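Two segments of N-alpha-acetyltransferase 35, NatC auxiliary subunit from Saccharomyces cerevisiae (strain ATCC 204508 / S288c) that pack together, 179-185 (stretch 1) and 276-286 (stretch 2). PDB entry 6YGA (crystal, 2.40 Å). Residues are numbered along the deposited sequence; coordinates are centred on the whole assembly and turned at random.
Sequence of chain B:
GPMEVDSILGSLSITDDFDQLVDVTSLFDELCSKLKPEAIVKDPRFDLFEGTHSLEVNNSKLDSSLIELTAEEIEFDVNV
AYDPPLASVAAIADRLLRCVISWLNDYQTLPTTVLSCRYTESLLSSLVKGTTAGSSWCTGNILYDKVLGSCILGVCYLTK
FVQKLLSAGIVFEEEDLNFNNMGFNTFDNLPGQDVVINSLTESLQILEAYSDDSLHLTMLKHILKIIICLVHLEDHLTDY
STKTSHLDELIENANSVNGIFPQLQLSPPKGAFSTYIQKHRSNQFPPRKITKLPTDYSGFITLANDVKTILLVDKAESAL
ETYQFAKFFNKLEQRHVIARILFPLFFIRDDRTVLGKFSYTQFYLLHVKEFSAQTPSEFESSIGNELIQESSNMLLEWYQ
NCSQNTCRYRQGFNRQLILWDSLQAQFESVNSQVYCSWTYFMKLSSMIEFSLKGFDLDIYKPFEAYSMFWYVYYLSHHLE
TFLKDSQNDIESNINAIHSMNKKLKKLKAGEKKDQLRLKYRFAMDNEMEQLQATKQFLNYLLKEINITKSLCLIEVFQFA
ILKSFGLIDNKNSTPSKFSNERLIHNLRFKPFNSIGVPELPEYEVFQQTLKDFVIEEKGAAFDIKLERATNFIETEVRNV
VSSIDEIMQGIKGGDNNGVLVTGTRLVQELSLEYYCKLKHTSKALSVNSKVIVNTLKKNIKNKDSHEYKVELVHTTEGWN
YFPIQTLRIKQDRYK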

# COMPACT_ATOMS: atom_id res chain seq x y z
N PHE B 179 -8.49 -10.34 3.37
CA PHE B 179 -9.23 -11.24 4.24
C PHE B 179 -10.72 -11.19 3.89
O PHE B 179 -11.57 -10.78 4.69
CB PHE B 179 -9.00 -10.93 5.71
CG PHE B 179 -9.19 -12.11 6.60
CD1 PHE B 179 -8.13 -12.96 6.88
CD2 PHE B 179 -10.43 -12.39 7.15
CE1 PHE B 179 -8.30 -14.07 7.69
CE2 PHE B 179 -10.61 -13.49 7.96
CZ PHE B 179 -9.54 -14.33 8.23
N ASN B 180 -11.05 -11.60 2.68
CA ASN B 180 -12.44 -11.84 2.29
C ASN B 180 -12.72 -13.31 2.56
O ASN B 180 -12.48 -14.17 1.72
CB ASN B 180 -12.67 -11.48 0.83
CG ASN B 180 -14.09 -11.77 0.37
OD1 ASN B 180 -15.00 -11.95 1.19
ND2 ASN B 180 -14.29 -11.82 -0.94
N ASN B 181 -13.22 -13.60 3.77
CA ASN B 181 -13.55 -14.96 4.17
C ASN B 181 -14.97 -15.36 3.81
O ASN B 181 -15.45 -16.40 4.28
CB ASN B 181 -13.31 -15.15 5.67
CG ASN B 181 -14.23 -14.29 6.53
OD1 ASN B 181 -14.75 -13.27 6.07
ND2 ASN B 181 -14.42 -14.69 7.78
N MSE B 182 -15.66 -14.56 2.99
CA MSE B 182 -16.99 -14.89 2.48
C MSE B 182 -18.02 -15.23 3.56
O MSE B 182 -18.76 -16.20 3.44
CB MSE B 182 -16.89 -16.06 1.49
CG MSE B 182 -16.07 -15.71 0.26
SE MSE B 182 -15.71 -17.24 -0.87
CE MSE B 182 -16.70 -16.67 -2.45
N GLY B 183 -18.05 -14.41 4.61
CA GLY B 183 -19.05 -14.56 5.64
C GLY B 183 -18.85 -15.69 6.62
O GLY B 183 -19.80 -16.09 7.30
N PHE B 184 -17.63 -16.23 6.72
CA PHE B 184 -17.36 -17.31 7.65
C PHE B 184 -17.14 -16.76 9.06
O PHE B 184 -16.27 -15.90 9.27
CB PHE B 184 -16.14 -18.12 7.21
CG PHE B 184 -16.47 -19.27 6.30
CD1 PHE B 184 -17.25 -20.32 6.76
CD2 PHE B 184 -16.00 -19.31 5.00
CE1 PHE B 184 -17.56 -21.38 5.93
CE2 PHE B 184 -16.30 -20.37 4.17
CZ PHE B 184 -17.08 -21.41 4.64
N ASN B 185 -17.92 -17.25 10.01
CA ASN B 185 -17.77 -16.91 11.43
C ASN B 185 -17.91 -18.21 12.21
O ASN B 185 -18.99 -18.81 12.24
CB ASN B 185 -18.82 -15.88 11.87
CG ASN B 185 -18.52 -15.29 13.24
OD1 ASN B 185 -17.71 -15.83 14.01
ND2 ASN B 185 -19.17 -14.18 13.56
N TYR B 276 -15.20 -23.10 -7.41
CA TYR B 276 -16.55 -23.55 -7.10
C TYR B 276 -17.17 -22.72 -5.98
O TYR B 276 -18.36 -22.39 -6.03
CB TYR B 276 -16.53 -25.03 -6.73
CG TYR B 276 -17.86 -25.62 -6.29
CD1 TYR B 276 -18.25 -25.59 -4.96
CD2 TYR B 276 -18.71 -26.24 -7.21
CE1 TYR B 276 -19.45 -26.14 -4.55
CE2 TYR B 276 -19.91 -26.79 -6.81
CZ TYR B 276 -20.28 -26.73 -5.48
OH TYR B 276 -21.48 -27.28 -5.08
N ILE B 277 -16.38 -22.38 -4.97
CA ILE B 277 -16.92 -21.68 -3.81
C ILE B 277 -17.37 -20.27 -4.19
O ILE B 277 -18.30 -19.72 -3.59
CB ILE B 277 -15.90 -21.66 -2.67
CG1 ILE B 277 -16.55 -21.15 -1.38
CG2 ILE B 277 -14.69 -20.80 -3.03
CD1 ILE B 277 -15.58 -21.01 -0.23
N GLN B 278 -16.72 -19.65 -5.18
CA GLN B 278 -17.16 -18.34 -5.63
C GLN B 278 -18.52 -18.41 -6.30
O GLN B 278 -19.27 -17.42 -6.29
CB GLN B 278 -16.14 -17.73 -6.59
CG GLN B 278 -14.73 -17.64 -6.05
CD GLN B 278 -13.77 -16.96 -7.02
OE1 GLN B 278 -14.08 -15.92 -7.60
NE2 GLN B 278 -12.59 -17.56 -7.20
N LYS B 279 -18.87 -19.55 -6.87
CA LYS B 279 -20.09 -19.63 -7.67
C LYS B 279 -21.31 -19.98 -6.82
O LYS B 279 -22.41 -19.51 -7.12
CB LYS B 279 -19.91 -20.64 -8.80
CG LYS B 279 -21.15 -20.91 -9.64
CD LYS B 279 -20.80 -21.74 -10.86
CE LYS B 279 -22.02 -21.95 -11.75
NZ LYS B 279 -21.66 -22.41 -13.12
N HIS B 280 -21.13 -20.78 -5.77
CA HIS B 280 -22.26 -21.30 -5.01
C HIS B 280 -22.39 -20.71 -3.61
O HIS B 280 -23.51 -20.51 -3.13
CB HIS B 280 -22.16 -22.82 -4.92
CG HIS B 280 -22.37 -23.51 -6.23
ND1 HIS B 280 -21.33 -23.85 -7.07
CD2 HIS B 280 -23.50 -23.91 -6.86
CE1 HIS B 280 -21.81 -24.44 -8.15
NE2 HIS B 280 -23.13 -24.49 -8.05
N ARG B 281 -21.28 -20.42 -2.94
CA ARG B 281 -21.35 -19.71 -1.67
C ARG B 281 -21.71 -18.25 -1.92
O ARG B 281 -21.43 -17.70 -2.99
CB ARG B 281 -20.03 -19.84 -0.91
CG ARG B 281 -19.90 -18.95 0.33
CD ARG B 281 -18.87 -19.49 1.31
NE ARG B 281 -19.49 -20.39 2.28
CZ ARG B 281 -19.88 -20.01 3.50
NH1 ARG B 281 -19.71 -18.76 3.89
NH2 ARG B 281 -20.43 -20.89 4.32
N SER B 282 -22.37 -17.63 -0.94
CA SER B 282 -22.72 -16.21 -1.02
C SER B 282 -21.48 -15.38 -1.33
O SER B 282 -20.49 -15.42 -0.59
CB SER B 282 -23.36 -15.75 0.29
OG SER B 282 -24.69 -16.22 0.39
N ASN B 283 -21.55 -14.62 -2.42
CA ASN B 283 -20.42 -13.84 -2.91
C ASN B 283 -20.94 -12.50 -3.42
O ASN B 283 -21.79 -12.46 -4.31
CB ASN B 283 -19.66 -14.59 -4.01
CG ASN B 283 -18.42 -13.86 -4.47
OD1 ASN B 283 -18.00 -12.86 -3.88
ND2 ASN B 283 -17.80 -14.36 -5.54
N GLN B 284 -20.43 -11.41 -2.85
CA GLN B 284 -20.80 -10.07 -3.26
C GLN B 284 -19.75 -9.42 -4.16
O GLN B 284 -19.85 -8.22 -4.44
CB GLN B 284 -21.04 -9.18 -2.03
CG GLN B 284 -22.11 -9.69 -1.08
CD GLN B 284 -22.48 -8.68 -0.02
OE1 GLN B 284 -22.10 -7.52 -0.09
NE2 GLN B 284 -23.22 -9.13 0.99
N PHE B 285 -18.76 -10.18 -4.61
CA PHE B 285 -17.65 -9.67 -5.40
C PHE B 285 -17.61 -10.34 -6.77
O PHE B 285 -18.15 -11.44 -6.95
CB PHE B 285 -16.32 -9.91 -4.66
CG PHE B 285 -16.21 -9.16 -3.37
CD1 PHE B 285 -16.72 -9.69 -2.19
CD2 PHE B 285 -15.58 -7.92 -3.32
CE1 PHE B 285 -16.62 -8.99 -1.00
CE2 PHE B 285 -15.47 -7.23 -2.13
CZ PHE B 285 -15.99 -7.76 -0.97
N PRO B 286 -16.99 -9.70 -7.76
CA PRO B 286 -16.87 -10.32 -9.09
C PRO B 286 -15.99 -11.55 -9.03
O PRO B 286 -15.15 -11.68 -8.12
CB PRO B 286 -16.22 -9.22 -9.94
CG PRO B 286 -16.50 -7.94 -9.20
CD PRO B 286 -16.48 -8.32 -7.75
O HOH W 1 -17.13 -12.78 -0.82

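Residues 179-185 form an irregular segment that folds over the C-terminal end of a helix and the loop that follows. The nearest CA atoms, of Met182 and Asn283, are 6.5 Å apart, and together the stretches bury 415 Å². A type I' turn from Asn181 to Phe184, closed by a hydrogen bond from Phe184 N to Asn181 O (3.3 Å), places Met182 and Gly183 at its corners with positive phi, a conformation that favours glycine at the second of these positions.

Met182, present as selenomethionine, makes the most extensive contact. Its CA-to-CB bond points toward stretch 2, and chi1 m with chi2 t extends the side chain to the helix. There SE lies 3.8 Å from Ile277 CD1, an apolar contact made with Ile277 in its extended t,t rotamer. Chi3, at 115°, lies between the usual wells and leaves CE 3.6 Å from Ile277 O and 3.6 Å from Gln278 CA, so the tip of the side chain rests against helix backbone as well as side chains. Ile277 O also accepts the helical hydrogen bond from Arg281 N (3.1 Å).

Arg281, the first residue to leave helical phi/psi, reaches back to the turn. Its chi1 and chi2 are t, while chi3 at -91° and chi4 at -96° bend the end of the chain so that the guanidinium can make two contacts of different character. Near its plane, NH1 donates a hydrogen bond to Met182 O (2.8 Å); one face lies flat on the Phe184 ring, with centres 3.7 Å apart and planes at 15°. Arg281 CZ approaches Phe184 CZ to 3.3 Å and lies over the ring face, adding a cation-pi component to the stack. Although the CA-to-CB bond of Phe184 points sideways, chi1 of -90° brings the end of its ring nearer to stretch 2.

Asn180 and Asn283, both with chi1 t, organise the polar side of the contact. Asn180 OD1 accepts a hydrogen bond from Met182 N (3.2 Å), tying the side chain to the backbone two residues on, while Asn180 ND2 donates to water 1 (3.0 Å). The same water donates to Asn283 OD1 (3.2 Å), bridging the stretches. Asn283 OD1 additionally accepts from Phe285 N (2.9 Å), and Asn283 ND2 makes a weak hydrogen bond to Gln278 O (3.5 Å), linking the loop back to the helix. The CA-to-CB bond of Phe285 points toward stretch 1, and with chi1 m its CD1 lies 3.5 Å from Asn180 ND2, approached obliquely.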